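Local atomic coordinates of acyl-CoA dehydrogenase (Bacillus subtilis, PDB entry 5LNX), a protein that catalyses the oxidation of 2,3-saturated acyl-CoA to 2,3-dehydroacyl-CoA, using FAD as its cofactor. Residues E257-Y262 and L330-I335; E253-H258 and E348-D353; A245-G250 and K355-Y360. All blocks are in the same frame, centred on the assembly; numbering follows the deposited sequence.

Contact 1: E257-Y262 and L330-I335; sequences EHAVDY and LDAVQI. With FAD (flavin-adenine dinucleotide), chain Q.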
loop_
_atom_site.group_PDB
_atom_site.type_symbol
_atom_site.label_atom_id
_atom_site.label_comp_id
_atom_site.label_asym_id
_atom_site.label_seq_id
_atom_site.Cartn_x
_atom_site.Cartn_y
_atom_site.Cartn_z
ATOM N N GLU D 257 11.472 15.842 8.976
ATOM C CA GLU D 257 12.551 16.518 9.678
ATOM C C GLU D 257 12.539 16.184 11.179
ATOM O O GLU D 257 13.581 15.812 11.752
ATOM C CB GLU D 257 12.500 18.014 9.405
ATOM C CG GLU D 257 12.686 18.252 7.881
ATOM C CD GLU D 257 14.118 18.398 7.385
ATOM O OE1 GLU D 257 14.779 19.373 7.762
ATOM O OE2 GLU D 257 14.559 17.623 6.505
ATOM N N HIS D 258 11.360 16.237 11.784
ATOM C CA HIS D 258 11.219 15.861 13.180
ATOM C C HIS D 258 11.627 14.407 13.375
ATOM O O HIS D 258 12.373 14.070 14.315
ATOM C CB HIS D 258 9.783 16.043 13.666
ATOM C CG HIS D 258 9.424 17.453 14.003
ATOM N ND1 HIS D 258 8.883 18.324 13.083
ATOM C CD2 HIS D 258 9.514 18.140 15.164
ATOM C CE1 HIS D 258 8.658 19.489 13.665
ATOM N NE2 HIS D 258 9.026 19.402 14.929
ATOM N N ALA D 259 11.135 13.552 12.476
ATOM C CA ALA D 259 11.367 12.105 12.560
ATOM C C ALA D 259 12.858 11.718 12.448
ATOM O O ALA D 259 13.300 10.758 13.067
ATOM C CB ALA D 259 10.573 11.381 11.490
ATOM N N VAL D 260 13.601 12.468 11.644
ATOM C CA VAL D 260 15.014 12.195 11.394
ATOM C C VAL D 260 15.825 12.515 12.652
ATOM O O VAL D 260 16.493 11.652 13.229
ATOM C CB VAL D 260 15.550 13.028 10.211
ATOM C CG1 VAL D 260 17.077 12.970 10.148
ATOM C CG2 VAL D 260 14.953 12.540 8.903
ATOM N N ASP D 261 15.756 13.777 13.039
ATOM C CA ASP D 261 16.300 14.321 14.276
ATOM C C ASP D 261 16.010 13.415 15.491
ATOM O O ASP D 261 16.914 13.044 16.259
ATOM C CB ASP D 261 15.667 15.755 14.456
ATOM C CG ASP D 261 15.960 16.377 15.810
ATOM O OD1 ASP D 261 15.469 15.750 16.737
ATOM O OD2 ASP D 261 16.583 17.475 15.990
ATOM N N TYR D 262 14.756 13.074 15.705
ATOM C CA TYR D 262 14.429 12.219 16.876
ATOM C C TYR D 262 15.108 10.854 16.765
ATOM O O TYR D 262 15.581 10.311 17.759
ATOM C CB TYR D 262 12.929 12.017 17.058
ATOM C CG TYR D 262 12.571 11.195 18.271
ATOM C CD1 TYR D 262 12.422 11.780 19.540
ATOM C CD2 TYR D 262 12.364 9.826 18.155
ATOM C CE1 TYR D 262 12.099 11.012 20.653
ATOM C CE2 TYR D 262 12.063 9.045 19.265
ATOM C CZ TYR D 262 11.921 9.644 20.509
ATOM O OH TYR D 262 11.560 8.848 21.587
ATOM N N LEU D 330 2.076 9.968 10.849
ATOM C CA LEU D 330 1.827 8.511 10.867
ATOM C C LEU D 330 2.896 7.428 10.818
ATOM O O LEU D 330 2.628 6.216 10.987
ATOM C CB LEU D 330 1.127 8.037 9.616
ATOM C CG LEU D 330 0.217 6.791 9.667
ATOM C CD1 LEU D 330 -1.022 7.040 10.475
ATOM C CD2 LEU D 330 -0.179 6.262 8.291
ATOM N N ASP D 331 4.088 7.876 10.479
ATOM C CA ASP D 331 5.256 7.015 10.486
ATOM C C ASP D 331 6.028 7.783 11.548
ATOM O O ASP D 331 6.340 7.237 12.594
ATOM C CB ASP D 331 6.022 6.871 9.157
ATOM C CG ASP D 331 5.791 5.526 8.473
ATOM O OD1 ASP D 331 5.217 4.596 9.100
ATOM O OD2 ASP D 331 6.260 5.362 7.321
ATOM N N ALA D 332 6.200 9.075 11.319
ATOM C CA ALA D 332 6.615 10.034 12.358
ATOM C C ALA D 332 6.044 9.808 13.763
ATOM O O ALA D 332 6.781 9.742 14.748
ATOM C CB ALA D 332 6.304 11.448 11.911
ATOM N N VAL D 333 4.733 9.734 13.882
ATOM C CA VAL D 333 4.168 9.342 15.173
ATOM C C VAL D 333 4.852 8.061 15.652
ATOM O O VAL D 333 5.239 7.952 16.822
ATOM C CB VAL D 333 2.647 9.138 15.119
ATOM C CG1 VAL D 333 2.150 8.524 16.409
ATOM C CG2 VAL D 333 1.954 10.476 14.925
ATOM N N GLN D 334 4.964 7.094 14.753
ATOM C CA GLN D 334 5.477 5.750 15.079
ATOM C C GLN D 334 6.941 5.809 15.541
ATOM O O GLN D 334 7.376 5.042 16.410
ATOM C CB GLN D 334 5.394 4.835 13.835
ATOM C CG GLN D 334 5.639 3.368 14.105
ATOM C CD GLN D 334 4.529 2.751 14.904
ATOM O OE1 GLN D 334 3.420 3.294 14.973
ATOM N NE2 GLN D 334 4.785 1.579 15.467
ATOM N N ILE D 335 7.684 6.697 14.910
ATOM C CA ILE D 335 9.118 6.785 15.085
ATOM C C ILE D 335 9.459 7.394 16.456
ATOM O O ILE D 335 10.434 6.969 17.124
ATOM C CB ILE D 335 9.750 7.604 13.965
ATOM C CG1 ILE D 335 9.699 6.788 12.666
ATOM C CG2 ILE D 335 11.187 7.970 14.329
ATOM C CD1 ILE D 335 10.295 7.455 11.443
HETATM P PA FAD Q . 11.030 3.337 21.617
HETATM O O1A FAD Q . 11.870 4.588 21.778
HETATM O O2A FAD Q . 11.415 2.001 22.159
HETATM O O5B FAD Q . 10.969 3.016 20.030
HETATM C C5B FAD Q . 10.656 4.054 19.099
HETATM C C4B FAD Q . 10.685 3.549 17.654
HETATM O O4B FAD Q . 11.921 2.881 17.432
HETATM C C3B FAD Q . 9.576 2.566 17.353
HETATM O O3B FAD Q . 8.962 2.863 16.096
HETATM C C2B FAD Q . 10.252 1.221 17.309
HETATM O O2B FAD Q . 9.646 0.408 16.302
HETATM C C1B FAD Q . 11.664 1.586 16.930
HETATM N N9A FAD Q . 12.695 0.652 17.374
HETATM C C8A FAD Q . 13.489 0.765 18.454
HETATM N N7A FAD Q . 14.375 -0.260 18.511
HETATM C C5A FAD Q . 14.150 -1.020 17.414
HETATM C C6A FAD Q . 14.729 -2.233 16.812
HETATM N N6A FAD Q . 15.729 -2.859 17.441
HETATM N N1A FAD Q . 14.221 -2.671 15.628
HETATM C C2A FAD Q . 13.198 -2.042 15.001
HETATM N N3A FAD Q . 12.650 -0.927 15.487
HETATM C C4A FAD Q . 13.058 -0.396 16.658
HETATM N N1 FAD Q . 3.968 0.490 29.169
HETATM C C2 FAD Q . 3.727 -0.346 30.221
HETATM O O2 FAD Q . 4.651 -1.080 30.641
HETATM N N3 FAD Q . 2.502 -0.413 30.800
HETATM C C4 FAD Q . 1.457 0.318 30.395
HETATM O O4 FAD Q . 0.356 0.235 30.974
HETATM C C4X FAD Q . 1.644 1.238 29.270
HETATM N N5 FAD Q . 0.620 1.980 28.809
HETATM C C5X FAD Q . 0.792 2.840 27.772
HETATM C C6 FAD Q . -0.267 3.642 27.361
HETATM C C7 FAD Q . -0.114 4.510 26.303
HETATM C C7M FAD Q . -1.277 5.341 25.848
HETATM C C8 FAD Q . 1.195 4.636 25.656
HETATM C C8M FAD Q . 1.396 5.575 24.502
HETATM C C9 FAD Q . 2.256 3.856 26.073
HETATM C C9A FAD Q . 2.129 2.953 27.118
HETATM N N10 FAD Q . 3.221 2.146 27.568
HETATM C C10 FAD Q . 2.994 1.294 28.660
HETATM C "C1'" FAD Q . 4.577 2.239 26.990
HETATM C "C2'" FAD Q . 4.796 1.496 25.688
HETATM O "O2'" FAD Q . 4.973 0.145 26.058
HETATM C "C3'" FAD Q . 6.018 2.034 24.939
HETATM O "O3'" FAD Q . 5.672 3.266 24.263
HETATM C "C4'" FAD Q . 6.655 1.070 23.924
HETATM O "O4'" FAD Q . 6.943 -0.193 24.544
HETATM C "C5'" FAD Q . 7.932 1.627 23.289
HETATM O "O5'" FAD Q . 8.528 2.650 24.103
HETATM P P FAD Q . 9.051 4.086 23.502
HETATM O O1P FAD Q . 7.790 4.918 23.346
HETATM O O2P FAD Q . 10.260 4.647 24.228
HETATM O O3P FAD Q . 9.510 3.703 21.993
#

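Contact 2: E253-H258 and E348-D353; sequences EAALEH and ERLLRD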
loop_
_atom_site.group_PDB
_atom_site.type_symbol
_atom_site.label_atom_id
_atom_site.label_comp_id
_atom_site.label_asym_id
_atom_site.label_seq_id
_atom_site.Cartn_x
_atom_site.Cartn_y
_atom_site.Cartn_z
ATOM N N GLU D 253 6.931 17.382 5.287
ATOM C CA GLU D 253 8.308 17.737 5.508
ATOM C C GLU D 253 8.609 17.917 6.995
ATOM O O GLU D 253 9.651 17.490 7.501
ATOM C CB GLU D 253 8.632 18.980 4.709
ATOM C CG GLU D 253 8.731 18.672 3.224
ATOM C CD GLU D 253 9.279 19.825 2.433
ATOM O OE1 GLU D 253 9.224 20.973 2.956
ATOM O OE2 GLU D 253 9.705 19.622 1.278
ATOM N N ALA D 254 7.664 18.519 7.696
ATOM C CA ALA D 254 7.721 18.635 9.161
ATOM C C ALA D 254 7.777 17.252 9.791
ATOM O O ALA D 254 8.581 16.995 10.693
ATOM C CB ALA D 254 6.511 19.401 9.682
ATOM N N ALA D 255 6.905 16.368 9.345
ATOM C CA ALA D 255 6.943 14.978 9.850
ATOM C C ALA D 255 8.341 14.373 9.677
ATOM O O ALA D 255 8.866 13.733 10.574
ATOM C CB ALA D 255 5.920 14.111 9.133
ATOM N N LEU D 256 8.907 14.562 8.485
ATOM C CA LEU D 256 10.183 13.975 8.132
ATOM C C LEU D 256 11.334 14.527 8.995
ATOM O O LEU D 256 12.049 13.779 9.662
ATOM C CB LEU D 256 10.468 14.238 6.660
ATOM C CG LEU D 256 11.871 13.856 6.190
ATOM C CD1 LEU D 256 12.049 12.339 6.235
ATOM C CD2 LEU D 256 12.113 14.401 4.790
ATOM N N GLU D 257 11.472 15.842 8.976
ATOM C CA GLU D 257 12.551 16.518 9.678
ATOM C C GLU D 257 12.539 16.184 11.179
ATOM O O GLU D 257 13.581 15.812 11.752
ATOM C CB GLU D 257 12.500 18.014 9.405
ATOM C CG GLU D 257 12.686 18.252 7.881
ATOM C CD GLU D 257 14.118 18.398 7.385
ATOM O OE1 GLU D 257 14.779 19.373 7.762
ATOM O OE2 GLU D 257 14.559 17.623 6.505
ATOM N N HIS D 258 11.360 16.237 11.784
ATOM C CA HIS D 258 11.219 15.861 13.180
ATOM C C HIS D 258 11.627 14.407 13.375
ATOM O O HIS D 258 12.373 14.070 14.315
ATOM C CB HIS D 258 9.783 16.043 13.666
ATOM C CG HIS D 258 9.424 17.453 14.003
ATOM N ND1 HIS D 258 8.883 18.324 13.083
ATOM C CD2 HIS D 258 9.514 18.140 15.164
ATOM C CE1 HIS D 258 8.658 19.489 13.665
ATOM N NE2 HIS D 258 9.026 19.402 14.929
ATOM N N GLU D 348 2.009 14.404 16.622
ATOM C CA GLU D 348 0.641 13.963 16.710
ATOM C C GLU D 348 -0.373 14.926 15.966
ATOM O O GLU D 348 -1.379 14.500 15.347
ATOM C CB GLU D 348 0.432 13.696 18.184
ATOM C CG GLU D 348 -0.992 13.670 18.554
ATOM C CD GLU D 348 -1.612 15.044 18.531
ATOM O OE1 GLU D 348 -0.902 16.043 18.821
ATOM O OE2 GLU D 348 -2.781 15.103 18.117
ATOM N N ARG D 349 -0.006 16.197 15.919
ATOM C CA ARG D 349 -0.796 17.226 15.253
ATOM C C ARG D 349 -0.716 17.056 13.772
ATOM O O ARG D 349 -1.598 17.492 13.038
ATOM C CB ARG D 349 -0.276 18.607 15.611
ATOM C CG ARG D 349 1.059 18.959 15.004
ATOM C CD ARG D 349 1.514 20.337 15.450
ATOM N NE ARG D 349 1.645 20.436 16.895
ATOM C CZ ARG D 349 2.167 21.474 17.532
ATOM N NH1 ARG D 349 2.636 22.524 16.854
ATOM N NH2 ARG D 349 2.210 21.472 18.864
ATOM N N LEU D 350 0.370 16.450 13.318
ATOM C CA LEU D 350 0.635 16.320 11.881
ATOM C C LEU D 350 -0.306 15.295 11.296
ATOM O O LEU D 350 -0.711 15.432 10.149
ATOM C CB LEU D 350 2.073 15.890 11.637
ATOM C CG LEU D 350 3.128 16.884 12.140
ATOM C CD1 LEU D 350 4.519 16.388 11.812
ATOM C CD2 LEU D 350 2.930 18.278 11.578
ATOM N N LEU D 351 -0.651 14.274 12.090
ATOM C CA LEU D 351 -1.584 13.258 11.640
ATOM C C LEU D 351 -2.995 13.861 11.568
ATOM O O LEU D 351 -3.665 13.833 10.533
ATOM C CB LEU D 351 -1.583 12.052 12.582
ATOM C CG LEU D 351 -2.597 10.964 12.215
ATOM C CD1 LEU D 351 -2.283 10.384 10.847
ATOM C CD2 LEU D 351 -2.654 9.857 13.234
ATOM N N ARG D 352 -3.440 14.350 12.714
ATOM C CA ARG D 352 -4.719 14.992 12.860
ATOM C C ARG D 352 -4.941 16.034 11.754
ATOM O O ARG D 352 -5.999 16.046 11.104
ATOM C CB ARG D 352 -4.791 15.675 14.218
ATOM C CG ARG D 352 -4.963 14.733 15.410
ATOM C CD ARG D 352 -5.539 15.441 16.627
ATOM N NE ARG D 352 -4.612 16.373 17.239
ATOM C CZ ARG D 352 -4.481 17.663 16.937
ATOM N NH1 ARG D 352 -5.258 18.238 16.028
ATOM N NH2 ARG D 352 -3.534 18.398 17.530
ATOM N N ASP D 353 -3.949 16.911 11.580
ATOM C CA ASP D 353 -3.972 17.901 10.517
ATOM C C ASP D 353 -3.942 17.244 9.125
ATOM O O ASP D 353 -4.776 17.564 8.258
ATOM C CB ASP D 353 -2.840 18.924 10.671
ATOM C CG ASP D 353 -3.067 19.896 11.843
ATOM O OD1 ASP D 353 -3.808 19.556 12.799
ATOM O OD2 ASP D 353 -2.512 21.030 11.803
#

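Contact 3: A245-G250 and K355-Y360; sequences AAQALG and KVTQIY. With FAD (flavin-adenine dinucleotide), chain S.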
loop_
_atom_site.group_PDB
_atom_site.type_symbol
_atom_site.label_atom_id
_atom_site.label_comp_id
_atom_site.label_asym_id
_atom_site.label_seq_id
_atom_site.Cartn_x
_atom_site.Cartn_y
_atom_site.Cartn_z
ATOM N N ALA D 245 -2.174 21.235 -1.646
ATOM C CA ALA D 245 -1.119 20.275 -1.903
ATOM C C ALA D 245 0.180 20.720 -1.213
ATOM O O ALA D 245 0.884 19.918 -0.584
ATOM C CB ALA D 245 -0.885 20.146 -3.399
ATOM N N ALA D 246 0.488 22.001 -1.403
ATOM C CA ALA D 246 1.568 22.695 -0.703
ATOM C C ALA D 246 1.433 22.611 0.815
ATOM O O ALA D 246 2.424 22.483 1.539
ATOM C CB ALA D 246 1.604 24.154 -1.140
ATOM N N GLN D 247 0.207 22.696 1.301
ATOM C CA GLN D 247 -0.073 22.481 2.730
ATOM C C GLN D 247 0.329 21.073 3.132
ATOM O O GLN D 247 1.063 20.876 4.106
ATOM C CB GLN D 247 -1.557 22.692 3.044
ATOM C CG GLN D 247 -1.891 22.693 4.527
ATOM C CD GLN D 247 -3.387 22.574 4.814
ATOM O OE1 GLN D 247 -4.201 22.363 3.910
ATOM N NE2 GLN D 247 -3.752 22.717 6.086
ATOM N N ALA D 248 -0.132 20.105 2.343
ATOM C CA ALA D 248 0.176 18.676 2.576
ATOM C C ALA D 248 1.683 18.385 2.525
ATOM O O ALA D 248 2.178 17.480 3.194
ATOM C CB ALA D 248 -0.528 17.818 1.544
ATOM N N LEU D 249 2.371 19.143 1.677
ATOM C CA LEU D 249 3.799 19.036 1.469
ATOM C C LEU D 249 4.533 19.476 2.743
ATOM O O LEU D 249 5.283 18.704 3.355
ATOM C CB LEU D 249 4.211 19.914 0.278
ATOM C CG LEU D 249 5.696 19.924 -0.118
ATOM C CD1 LEU D 249 6.215 18.518 -0.412
ATOM C CD2 LEU D 249 5.917 20.831 -1.318
ATOM N N GLY D 250 4.250 20.707 3.161
ATOM C CA GLY D 250 4.771 21.270 4.415
ATOM C C GLY D 250 4.523 20.338 5.587
ATOM O O GLY D 250 5.427 20.030 6.360
ATOM N N LYS D 355 -5.006 14.474 7.705
ATOM C CA LYS D 355 -6.216 13.817 7.208
ATOM C C LYS D 355 -7.204 14.761 6.483
ATOM O O LYS D 355 -7.875 14.376 5.528
ATOM C CB LYS D 355 -6.933 13.135 8.383
ATOM C CG LYS D 355 -8.259 12.490 8.029
ATOM C CD LYS D 355 -8.063 11.335 7.071
ATOM C CE LYS D 355 -9.103 11.324 5.963
ATOM N NZ LYS D 355 -8.871 10.196 5.024
ATOM N N VAL D 356 -7.272 16.004 6.939
ATOM C CA VAL D 356 -8.093 17.028 6.291
ATOM C C VAL D 356 -7.738 17.205 4.816
ATOM O O VAL D 356 -8.607 17.498 3.964
ATOM C CB VAL D 356 -7.886 18.380 7.003
ATOM C CG2 VAL D 356 -8.732 19.466 6.381
ATOM N N THR D 357 -6.455 17.039 4.518
ATOM C CA THR D 357 -5.904 17.397 3.212
ATOM C C THR D 357 -6.426 16.455 2.141
ATOM O O THR D 357 -6.439 16.814 0.958
ATOM C CB THR D 357 -4.350 17.361 3.192
ATOM O OG1 THR D 357 -3.865 16.029 3.416
ATOM C CG2 THR D 357 -3.777 18.293 4.242
ATOM N N GLN D 358 -6.903 15.287 2.579
ATOM C CA GLN D 358 -7.516 14.297 1.704
ATOM C C GLN D 358 -9.015 14.561 1.363
ATOM O O GLN D 358 -9.592 13.902 0.500
ATOM C CB GLN D 358 -7.404 12.911 2.329
ATOM C CG GLN D 358 -5.995 12.462 2.660
ATOM C CD GLN D 358 -5.981 11.039 3.158
ATOM O OE1 GLN D 358 -6.388 10.777 4.287
ATOM N NE2 GLN D 358 -5.504 10.108 2.335
ATOM N N ILE D 359 -9.587 15.572 2.007
ATOM C CA ILE D 359 -11.016 15.726 2.135
ATOM C C ILE D 359 -11.502 17.015 1.478
ATOM O O ILE D 359 -12.353 16.975 0.588
ATOM C CB ILE D 359 -11.454 15.730 3.615
ATOM C CG1 ILE D 359 -11.110 14.393 4.258
ATOM C CG2 ILE D 359 -12.959 16.018 3.714
ATOM C CD1 ILE D 359 -11.652 14.199 5.663
ATOM N N TYR D 360 -11.025 18.157 1.965
ATOM C CA TYR D 360 -11.485 19.463 1.441
ATOM C C TYR D 360 -10.811 19.958 0.161
ATOM O O TYR D 360 -9.757 19.472 -0.246
ATOM C CB TYR D 360 -11.473 20.562 2.509
ATOM C CG TYR D 360 -10.114 21.039 3.014
ATOM C CD1 TYR D 360 -8.891 20.505 2.590
ATOM C CD2 TYR D 360 -10.094 21.939 4.020
ATOM C CE1 TYR D 360 -7.696 20.935 3.151
ATOM C CE2 TYR D 360 -8.930 22.359 4.596
ATOM C CZ TYR D 360 -7.723 21.877 4.155
ATOM O OH TYR D 360 -6.559 22.270 4.771
HETATM P PA FAD S . -19.335 14.170 0.536
HETATM O O1A FAD S . -18.839 15.037 -0.609
HETATM O O2A FAD S . -20.758 13.749 0.703
HETATM O O5B FAD S . -18.466 12.820 0.406
HETATM C C5B FAD S . -18.448 11.761 1.351
HETATM C C4B FAD S . -17.414 10.763 0.834
HETATM O O4B FAD S . -17.964 10.198 -0.332
HETATM C C3B FAD S . -16.100 11.423 0.444
HETATM O O3B FAD S . -14.989 10.551 0.684
HETATM C C2B FAD S . -16.213 11.636 -1.038
HETATM O O2B FAD S . -14.975 11.372 -1.675
HETATM C C1B FAD S . -17.166 10.555 -1.439
HETATM N N9A FAD S . -18.022 10.837 -2.582
HETATM C C8A FAD S . -19.229 11.446 -2.608
HETATM N N7A FAD S . -19.735 11.413 -3.880
HETATM C C5A FAD S . -18.822 10.783 -4.664
HETATM C C6A FAD S . -18.681 10.371 -6.064
HETATM N N6A FAD S . -19.620 10.651 -6.979
HETATM N N1A FAD S . -17.578 9.676 -6.420
HETATM C C2A FAD S . -16.594 9.335 -5.575
HETATM N N3A FAD S . -16.657 9.681 -4.286
HETATM C C4A FAD S . -17.715 10.373 -3.788
HETATM N N1 FAD S . -16.271 24.240 2.015
HETATM C C2 FAD S . -16.256 25.467 1.444
HETATM O O2 FAD S . -17.135 25.721 0.610
HETATM N N3 FAD S . -15.336 26.416 1.724
HETATM C C4 FAD S . -14.360 26.207 2.616
HETATM O O4 FAD S . -13.510 27.092 2.880
HETATM C C4X FAD S . -14.325 24.897 3.296
HETATM N N5 FAD S . -13.369 24.621 4.210
HETATM C C5X FAD S . -13.352 23.429 4.848
HETATM C C6 FAD S . -12.407 23.243 5.825
HETATM C C7 FAD S . -12.300 22.048 6.491
HETATM C C7M FAD S . -11.148 21.929 7.456
HETATM C C8 FAD S . -13.274 20.966 6.186
HETATM C C8M FAD S . -13.245 19.623 6.865
HETATM C C9 FAD S . -14.246 21.167 5.237
HETATM C C9A FAD S . -14.343 22.366 4.543
HETATM N N10 FAD S . -15.379 22.633 3.590
HETATM C C10 FAD S . -15.363 23.891 2.939
HETATM C "C1'" FAD S . -16.350 21.602 3.192
HETATM C "C2'" FAD S . -15.642 20.588 2.263
HETATM O "O2'" FAD S . -15.210 21.134 1.004
HETATM C "C3'" FAD S . -16.514 19.359 2.048
HETATM O "O3'" FAD S . -16.419 18.543 3.214
HETATM C "C4'" FAD S . -16.111 18.602 0.792
HETATM O "O4'" FAD S . -16.422 19.403 -0.361
HETATM C "C5'" FAD S . -16.780 17.208 0.690
HETATM O "O5'" FAD S . -18.200 17.166 0.841
HETATM P P FAD S . -18.954 16.447 2.098
HETATM O O1P FAD S . -20.463 16.551 1.960
HETATM O O2P FAD S . -18.326 16.929 3.377
HETATM O O3P FAD S . -18.825 14.845 1.917
#

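Contact 1: E257-Y262 and L330-I335
I335 meets A259 and Y262 with both branches of its side chain and with its own carbonyl. The longer branch runs out extended (chi2 -180°) and sets I335 CD1 3.9 Å from A259 CB. The shorter one puts I335 CG2 3.7 Å from A259 O, the closest approach between these two residues. Y262 has CG anti to its backbone N (chi1 -178°), which carries the ring to the I335 backbone: Y262 CE2 lies 3.4 Å from I335 O, and the oxygen stands oblique to the ring. A259 and A332 also pair directly, their CB atoms 4.3 Å apart. Because both are alanines the backbones can come close, with 5.2 Å between the CA atoms of A259 and A332. No hydrogen bond crosses the interface, so the 187 Å² buried between the segments is essentially a van der Waals fit. In the next shell, L283 of helix 277-305 touches both A259 and I335, and the Y262 ring stacks with that of Y336. The carbonyls of Q334 and I335 also face the cofactor. O3B of the FAD ribose donates to Q334 O at 2.7 Å, and I335 O is 3.5 Å from FAD C4B. The Q334 amide is held by K355, Q358 and E365 of the second subunit, and the same FAD is also bonded to T124 and T156 of that subunit. The arrangement belongs to the FAD site of the acyl-CoA dehydrogenase fold, where the C-terminal helical domain of one subunit receives the adenosine half of a cofactor shared with neighbouring subunits.

Contact 2: E253-H258 and E348-D353
L350 has CG beside its backbone N and anti to the carbonyl carbon (chi1 -62°), and the chain then continues straight into CD1 (chi2 -178°), a shape that delivers this methyl to A254 and A255. L350 CD1 sits over the backbone joining the two alanines, 3.4 Å from A255 CA and 3.9 Å from A254 C. Their methyls complete the seat, A255 CB at 3.8 Å and A254 CB at 4.2 Å from L350 CD1, and L350 CD2 comes equally near A254 CB. The contact is therefore one leucine end on a small-residue face, burying 117 Å² in all, with no polar bond across. The A254 carbonyl beside it is gripped twice within its own helix: H258 ND1 donates to A254 O at 2.8 Å, from 41° above the carbonyl plane, while H258 N arrives from the opposite face. The acceptor lies in the plane of the imidazole, which restrains the ring's rotation. Behind L350, R352 forms a salt bridge with E30 and a cation-pi contact with Y203; E348 lies beside its guanidinium in a pairing modelled too short to trust. Among the helices, 229-265 is flanked by 277-305, whose M286 touches A255, and by 64-77, where R76 and H72 hold E253. Helix 348-356 is tied to helix 9-32 through E27 and E30, and faces the second subunit, whose Y341 hydroxyl bonds to R352 O.

Contact 3: A245-G250 and K355-Y360
Segment 245-250 of helix 229-265 passes segment 355-360, which continues from helix 348-356, with A248 and T357 as the nearest pair, their CA atoms 6.2 Å apart; the latter segment then turns, with V356 O accepting from both I359 N and Y360 N. At the close point the contact is apolar, A248 CB lying 4.2 Å from T357 CB, while T357 OG1 bonds back to A354 O. The polar link lies to one side. Q247 stretches out with CG anti to the backbone N (chi1 -171°) and the rest extended, so its amide reaches the phenol of Y360. Y360 OH donates to Q247 OE1 at 2.5 Å, in the carbonyl plane and on a lone pair. The two side chains cross at about a right angle, with the amide and ring planes 36° apart. Around the tyrosine, V356 CG2 lies over the centre of one ring face, and L202 touches Q247, V356 and Y360 alike. The ring turns an edge to the flavin: Y360 CD2 is 3.2 Å from FAD C6, and V356 CG2 is 3.6 Å from the flavin methyl C7M. Toward the second subunit, K355 NZ donates to Q358 OE1 at 2.7 Å and to Q334 and L330 of that subunit. V356 and Y360 thus form part of the wall beside the dimethylbenzene end of the isoalloxazine, with Q247 as a second-shell residue fixing the phenol. This is the flavin site of an acyl-CoA dehydrogenase, built against the long helix of the C-terminal domain.

In the fold
All three contacts are buried and share helix 229-265. Contact 3 lies about 8 Å from the chain's centre, contact 2 about 17 Å and contact 1 about 25 Å, measured between centres. Contacts 1 and 2 touch, through A332 with A255 and L330 with L351, and share residues 257-258; contact 3 reuses the pairing of contact 2, earlier on the long helix and later on its antiparallel partner. Contacts 1 and 2 carry no hydrogen bond across, whereas contact 3 adds one beside the flavin. Contacts 1 and 3 serve opposite halves of FAD, ribose and isoalloxazine, on different cofactor molecules; contact 2 joins the helices between them.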